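Local coordinates for protein subdomain of Desmoplakin Carboxy-Terminal domain (DPCT) (Homo sapiens, PDB 1LM5) that binds intermediate filaments as part of the plakin-repeat tail of desmoplakin, probably helping to anchor them at desmosomes, at residues B[14-17]-B[22-25]; B[99-104]-B[108-113]; B[146-149]-B[155-158]. All coordinates share one frame; numbering follows the deposited sequence.

Contact 1 of 3, residues B[14-17]-B[22-25]; sequences IFDT and KISI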
# COMPACT_ATOMS: atom_id res chain seq x y z
N ILE B 14 -14.02 -3.37 17.40
CA ILE B 14 -15.36 -3.74 17.78
C ILE B 14 -16.11 -2.62 18.45
O ILE B 14 -15.53 -1.82 19.17
CB ILE B 14 -15.27 -4.91 18.76
CG1 ILE B 14 -14.56 -6.07 18.08
CG2 ILE B 14 -16.65 -5.28 19.26
CD1 ILE B 14 -15.34 -6.66 16.94
N PHE B 15 -17.41 -2.54 18.18
CA PHE B 15 -18.19 -1.54 18.87
C PHE B 15 -19.07 -2.36 19.80
O PHE B 15 -19.97 -3.09 19.36
CB PHE B 15 -19.05 -0.71 17.93
CG PHE B 15 -19.74 0.42 18.64
CD1 PHE B 15 -19.03 1.56 19.02
CD2 PHE B 15 -21.08 0.30 19.02
CE1 PHE B 15 -19.64 2.56 19.77
CE2 PHE B 15 -21.71 1.30 19.78
CZ PHE B 15 -20.99 2.43 20.16
N ASP B 16 -18.78 -2.27 21.09
CA ASP B 16 -19.55 -2.99 22.10
C ASP B 16 -20.85 -2.22 22.28
O ASP B 16 -20.89 -1.18 22.93
CB ASP B 16 -18.74 -3.04 23.39
CG ASP B 16 -19.46 -3.77 24.51
OD1 ASP B 16 -18.78 -4.15 25.48
OD2 ASP B 16 -20.69 -3.95 24.44
N THR B 17 -21.91 -2.74 21.66
CA THR B 17 -23.23 -2.12 21.70
C THR B 17 -23.76 -1.92 23.11
O THR B 17 -24.29 -0.86 23.43
CB THR B 17 -24.25 -2.96 20.90
OG1 THR B 17 -23.85 -3.03 19.53
CG2 THR B 17 -25.63 -2.33 20.99
N LYS B 22 -16.07 1.62 21.62
CA LYS B 22 -15.20 0.90 20.73
C LYS B 22 -14.18 0.16 21.59
O LYS B 22 -13.61 0.73 22.52
CB LYS B 22 -14.47 1.87 19.81
CG LYS B 22 -13.35 1.22 19.01
CD LYS B 22 -12.70 2.18 18.04
CE LYS B 22 -12.06 3.36 18.74
NZ LYS B 22 -11.28 4.17 17.76
N ILE B 23 -13.97 -1.11 21.30
CA ILE B 23 -12.98 -1.91 22.01
C ILE B 23 -12.21 -2.69 20.95
O ILE B 23 -12.66 -2.82 19.81
CB ILE B 23 -13.63 -2.89 22.99
CG1 ILE B 23 -14.56 -3.85 22.25
CG2 ILE B 23 -14.38 -2.12 24.06
CD1 ILE B 23 -15.21 -4.89 23.14
N SER B 24 -11.06 -3.21 21.33
CA SER B 24 -10.26 -3.99 20.39
C SER B 24 -10.96 -5.32 20.18
O SER B 24 -11.84 -5.73 20.95
CB SER B 24 -8.87 -4.25 20.95
OG SER B 24 -8.98 -5.14 22.06
N ILE B 25 -10.55 -6.01 19.14
CA ILE B 25 -11.10 -7.32 18.86
C ILE B 25 -10.77 -8.21 20.06
O ILE B 25 -11.61 -8.97 20.53
CB ILE B 25 -10.48 -7.86 17.58
CG1 ILE B 25 -11.04 -7.08 16.39
CG2 ILE B 25 -10.78 -9.35 17.41
CD1 ILE B 25 -10.20 -7.20 15.13
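Ile14 and Ile23 form a hydrogen-bonded pair of an antiparallel beta hairpin. Ile14 N donates to Ile23 O at 2.8 Å and Ile23 N returns a bond to Ile14 O at 2.7 Å, the two together closing the ring between these residues. Ile14 O also receives a CA-H...O contact from Lys22 CA at 3.2 Å. The next pair, Phe15 and Lys22, is non-hydrogen-bonded. The phenyl ring approaches the Lys22 backbone obliquely, Phe15 CD1 lying 3.9 Å from Lys22 N, while the bent lysine chain leads off to Glu187, with which NZ forms a salt bridge, and to the carbonyl of Pro55.

On the other face, the isoleucine side chains meet at an angle, Ile14 CB to Ile23 CG1 at 3.7 Å. With CG1 of Ile23 set between the backbone N and the carbonyl carbon (chi1 60°), CD1 extends to Asp16 CB at 4.0 Å. The Asp16 carboxylate turns to a salt bridge with Arg31. CG1 of Ile14 packs against CG1 of Ile25, also at 4.0 Å, so the apolar layer continues from the strand into the first turn of helix 25-30. Ser24 is the N-cap of that helix, its OG accepting from Glu27 N.

The contact thus joins the edge of a mixed sheet to the helices beside it. Strand 11-16 lies between strand 21-23 and the parallel strand 193-197 from the far end of the chain, to which Phe15 is bonded through its backbone, and Ile25 packs on Leu42, Leu43 and Gln46 of helix 36-47.

Contact 2 of 3, residues B[99-104]-B[108-113]; sequences MSAAEA and KWLPYE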
# COMPACT_ATOMS: atom_id res chain seq x y z
N MET B 99 7.30 -16.43 -0.67
CA MET B 99 6.07 -16.90 -1.29
C MET B 99 4.89 -16.10 -0.76
O MET B 99 4.84 -15.75 0.42
CB MET B 99 5.80 -18.36 -0.96
CG MET B 99 6.80 -19.38 -1.46
SD MET B 99 6.07 -21.02 -1.19
CE MET B 99 6.33 -21.23 0.58
N SER B 100 3.93 -15.82 -1.64
CA SER B 100 2.73 -15.12 -1.24
C SER B 100 1.82 -16.20 -0.62
O SER B 100 2.12 -17.39 -0.70
CB SER B 100 2.05 -14.50 -2.45
OG SER B 100 1.67 -15.50 -3.38
N ALA B 101 0.71 -15.79 -0.01
CA ALA B 101 -0.20 -16.76 0.59
C ALA B 101 -0.63 -17.84 -0.40
O ALA B 101 -0.60 -19.03 -0.08
CB ALA B 101 -1.42 -16.05 1.14
N ALA B 102 -1.04 -17.43 -1.59
CA ALA B 102 -1.50 -18.36 -2.61
C ALA B 102 -0.47 -19.43 -2.92
O ALA B 102 -0.79 -20.62 -3.01
CB ALA B 102 -1.86 -17.61 -3.88
N GLU B 103 0.78 -18.99 -3.10
CA GLU B 103 1.88 -19.90 -3.40
C GLU B 103 2.09 -20.83 -2.22
O GLU B 103 2.28 -22.03 -2.39
CB GLU B 103 3.15 -19.10 -3.68
CG GLU B 103 2.96 -17.97 -4.69
CD GLU B 103 4.18 -17.09 -4.84
OE1 GLU B 103 5.15 -17.52 -5.51
OE2 GLU B 103 4.19 -15.96 -4.29
N ALA B 104 2.04 -20.27 -1.01
CA ALA B 104 2.23 -21.06 0.20
C ALA B 104 1.22 -22.20 0.30
O ALA B 104 1.54 -23.28 0.80
CB ALA B 104 2.15 -20.18 1.43
N LYS B 108 1.78 -26.49 0.16
CA LYS B 108 1.32 -27.12 1.40
C LYS B 108 1.87 -26.52 2.69
O LYS B 108 1.72 -27.11 3.76
CB LYS B 108 1.64 -28.62 1.38
CG LYS B 108 0.61 -29.48 0.67
CD LYS B 108 0.64 -29.28 -0.83
CE LYS B 108 -0.40 -30.17 -1.51
NZ LYS B 108 -0.37 -30.00 -2.99
N TRP B 109 2.50 -25.35 2.60
CA TRP B 109 3.03 -24.71 3.79
C TRP B 109 1.91 -24.05 4.56
O TRP B 109 1.97 -23.90 5.78
CB TRP B 109 4.09 -23.66 3.42
CG TRP B 109 5.46 -24.11 3.76
CD1 TRP B 109 6.23 -25.01 3.08
CD2 TRP B 109 6.21 -23.76 4.94
NE1 TRP B 109 7.40 -25.26 3.77
CE2 TRP B 109 7.41 -24.50 4.91
CE3 TRP B 109 5.97 -22.90 6.02
CZ2 TRP B 109 8.38 -24.40 5.92
CZ3 TRP B 109 6.93 -22.80 7.02
CH2 TRP B 109 8.12 -23.55 6.96
N LEU B 110 0.86 -23.69 3.83
CA LEU B 110 -0.29 -23.04 4.43
C LEU B 110 -1.54 -23.84 4.07
O LEU B 110 -1.81 -24.08 2.90
CB LEU B 110 -0.37 -21.61 3.88
CG LEU B 110 -1.38 -20.60 4.42
CD1 LEU B 110 -1.15 -20.40 5.91
CD2 LEU B 110 -1.21 -19.30 3.66
N PRO B 111 -2.30 -24.29 5.09
CA PRO B 111 -3.52 -25.05 4.80
C PRO B 111 -4.41 -24.22 3.88
O PRO B 111 -4.47 -22.99 4.00
CB PRO B 111 -4.12 -25.24 6.19
CG PRO B 111 -2.92 -25.33 7.06
CD PRO B 111 -2.05 -24.22 6.54
N TYR B 112 -5.10 -24.89 2.96
CA TYR B 112 -5.97 -24.20 2.01
C TYR B 112 -6.92 -23.21 2.67
O TYR B 112 -7.09 -22.09 2.18
CB TYR B 112 -6.81 -25.22 1.24
CG TYR B 112 -7.75 -24.58 0.24
CD1 TYR B 112 -7.27 -24.05 -0.95
CD2 TYR B 112 -9.11 -24.46 0.52
CE1 TYR B 112 -8.12 -23.42 -1.85
CE2 TYR B 112 -9.97 -23.83 -0.37
CZ TYR B 112 -9.47 -23.31 -1.56
OH TYR B 112 -10.31 -22.69 -2.45
N GLU B 113 -7.56 -23.63 3.75
CA GLU B 113 -8.51 -22.77 4.46
C GLU B 113 -7.90 -21.46 4.93
O GLU B 113 -8.46 -20.39 4.68
CB GLU B 113 -9.09 -23.51 5.66
CG GLU B 113 -10.50 -24.01 5.44
CD GLU B 113 -11.06 -24.69 6.67
OE1 GLU B 113 -10.94 -24.09 7.77
OE2 GLU B 113 -11.61 -25.80 6.55
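Leu110 points at the end of helix 101-106 and lays its CB against the flank of Ala104, CB to CB 3.8 Å. Leu110 CG stands anti to the backbone N (chi1 -173°), which carries CD2 back along the helix to Ala101, where it lies 4.1 Å from CB and 3.8 Å from the carbonyl O. The leucine thus spans one helical turn, touching two alanines on the same side. The side chain of Trp109 touches with its CB, 3.7 Å from Ala104 O and, more loosely, 4.4 Å from Met99 CE; its indole leads away from the contact.

This placement follows from the Schellman motif that ends helix 101-106, with Lys108, at positive phi, as the C-prime residue. Trp109 N to Ala104 O (2.9 Å) is the long bond of the motif, and Leu110 N adds a second donor at 3.1 Å, so one carbonyl grips two successive amides. At the other end Glu103 OE2 accepts from both N and OG of the N-cap Ser100.

The turn joins helix 101-106 through Pro111, the next N-cap, to helix 112-124, whose Phe118 touches Leu110 and whose Leu119 touches Ala101; from helix 74-88, Pro82 packs on Leu110 and Ala86 on Ala101.

Contact 3 of 3, residues B[146-149]-B[155-158]; sequences GFID and RLQD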
# COMPACT_ATOMS: atom_id res chain seq x y z
N GLY B 146 1.58 -14.98 -11.27
CA GLY B 146 1.33 -16.40 -11.12
C GLY B 146 0.87 -16.79 -9.72
O GLY B 146 0.91 -17.97 -9.36
N PHE B 147 0.46 -15.81 -8.92
CA PHE B 147 -0.01 -16.09 -7.57
C PHE B 147 -1.25 -16.95 -7.65
O PHE B 147 -1.41 -17.92 -6.91
CB PHE B 147 -0.40 -14.81 -6.83
CG PHE B 147 0.76 -13.96 -6.42
CD1 PHE B 147 0.54 -12.80 -5.68
CD2 PHE B 147 2.06 -14.29 -6.78
CE1 PHE B 147 1.61 -12.00 -5.30
CE2 PHE B 147 3.13 -13.50 -6.40
CZ PHE B 147 2.90 -12.35 -5.67
N ILE B 148 -2.14 -16.55 -8.54
CA ILE B 148 -3.41 -17.23 -8.73
C ILE B 148 -3.66 -17.30 -10.22
O ILE B 148 -3.13 -16.49 -10.99
CB ILE B 148 -4.56 -16.42 -8.10
CG1 ILE B 148 -4.62 -15.03 -8.75
CG2 ILE B 148 -4.34 -16.26 -6.61
CD1 ILE B 148 -5.71 -14.12 -8.21
N ASP B 149 -4.46 -18.27 -10.64
CA ASP B 149 -4.80 -18.40 -12.05
C ASP B 149 -6.19 -17.82 -12.19
O ASP B 149 -6.80 -17.40 -11.20
CB ASP B 149 -4.76 -19.86 -12.50
CG ASP B 149 -5.67 -20.77 -11.68
OD1 ASP B 149 -5.60 -22.00 -11.87
OD2 ASP B 149 -6.46 -20.26 -10.85
N ARG B 155 -12.80 -16.99 -8.23
CA ARG B 155 -13.29 -17.30 -6.88
C ARG B 155 -13.22 -16.07 -5.97
O ARG B 155 -14.16 -15.78 -5.23
CB ARG B 155 -12.46 -18.43 -6.27
CG ARG B 155 -13.15 -19.77 -6.23
CD ARG B 155 -12.17 -20.87 -5.88
NE ARG B 155 -11.35 -21.22 -7.04
CZ ARG B 155 -10.04 -21.45 -7.01
NH1 ARG B 155 -9.37 -21.37 -5.87
NH2 ARG B 155 -9.40 -21.74 -8.13
N LEU B 156 -12.09 -15.37 -6.01
CA LEU B 156 -11.92 -14.18 -5.19
C LEU B 156 -12.93 -13.11 -5.57
O LEU B 156 -13.49 -12.44 -4.72
CB LEU B 156 -10.51 -13.62 -5.37
CG LEU B 156 -9.40 -14.40 -4.67
CD1 LEU B 156 -8.06 -13.81 -5.06
CD2 LEU B 156 -9.62 -14.34 -3.16
N GLN B 157 -13.16 -12.97 -6.87
CA GLN B 157 -14.10 -11.97 -7.37
C GLN B 157 -15.53 -12.21 -6.88
O GLN B 157 -16.26 -11.26 -6.59
CB GLN B 157 -14.07 -11.97 -8.90
CG GLN B 157 -15.17 -11.14 -9.54
CD GLN B 157 -15.44 -11.59 -10.95
OE1 GLN B 157 -14.54 -11.56 -11.80
NE2 GLN B 157 -16.67 -12.01 -11.22
N ASP B 158 -15.93 -13.47 -6.80
CA ASP B 158 -17.27 -13.82 -6.35
C ASP B 158 -17.36 -13.68 -4.84
O ASP B 158 -17.62 -14.66 -4.12
CB ASP B 158 -17.62 -15.25 -6.76
CG ASP B 158 -19.05 -15.62 -6.42
OD1 ASP B 158 -19.40 -16.81 -6.52
OD2 ASP B 158 -19.82 -14.71 -6.05
O HOH W 1 -7.07 -22.26 -8.89
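Arg155, the first residue of the second segment, approaches Asp149 without pairing with it directly. Its NH2 and Asp149 OD2 are 4.3 Å apart, too far for a salt bridge. A water lies between them, donating to OD2 at 2.9 Å and sitting at the guanidinium edge, in its plane; its separation from NH2, 2.5 Å, is doubtfully short, and the bridge should be read with that caution. The long arginine chain, bent at chi3 (-77°), runs back toward the start of its own helix, and it also packs on Tyr112 of helix 112-124.

Leu156 follows on the buried side. Its CG lies anti to the carbonyl carbon (chi1 -75°), and CD1 extends to CD1 of Ile148 at 3.9 Å, the closest approach between the two segments; the two chains meet at their ends, at a slant. Leu128 touches both residues, and Tyr123 and Glu120 of helix 112-124 border the leucine.

The contact falls within a plectin repeat and links the two ends of helix 150-157. Asp149 is the N-cap of this helix, OD2 accepting from Ala152 N. An apolar pair inside is thus joined to opposite charges outside; at 4.3 Å the guanidinium would probably help stabilise the negative charge of the capping aspartate, although no direct bond links them.

Overall arrangement
From the N terminus, contact 1 comes first, closing the hairpin loop 18-21 in a sheet that brings a strand near the N terminus beside one near the C terminus. Contact 2 comes next, closing the short connection 105-107 between helices 101-106 and 112-124, and contact 3 then closes over residues 150-154, within helix 150-157. The three follow in series, without nesting or crossing. Contacts 2 and 3 touch, their centres 13 Å apart: Phe147 packs against Ser100, Ala102 and Glu103, tying helix 101-106 to the loop before helix 150-157. Contact 1 lies across the chain's centre, with centres 31 Å from contact 2 and 32 Å from contact 3.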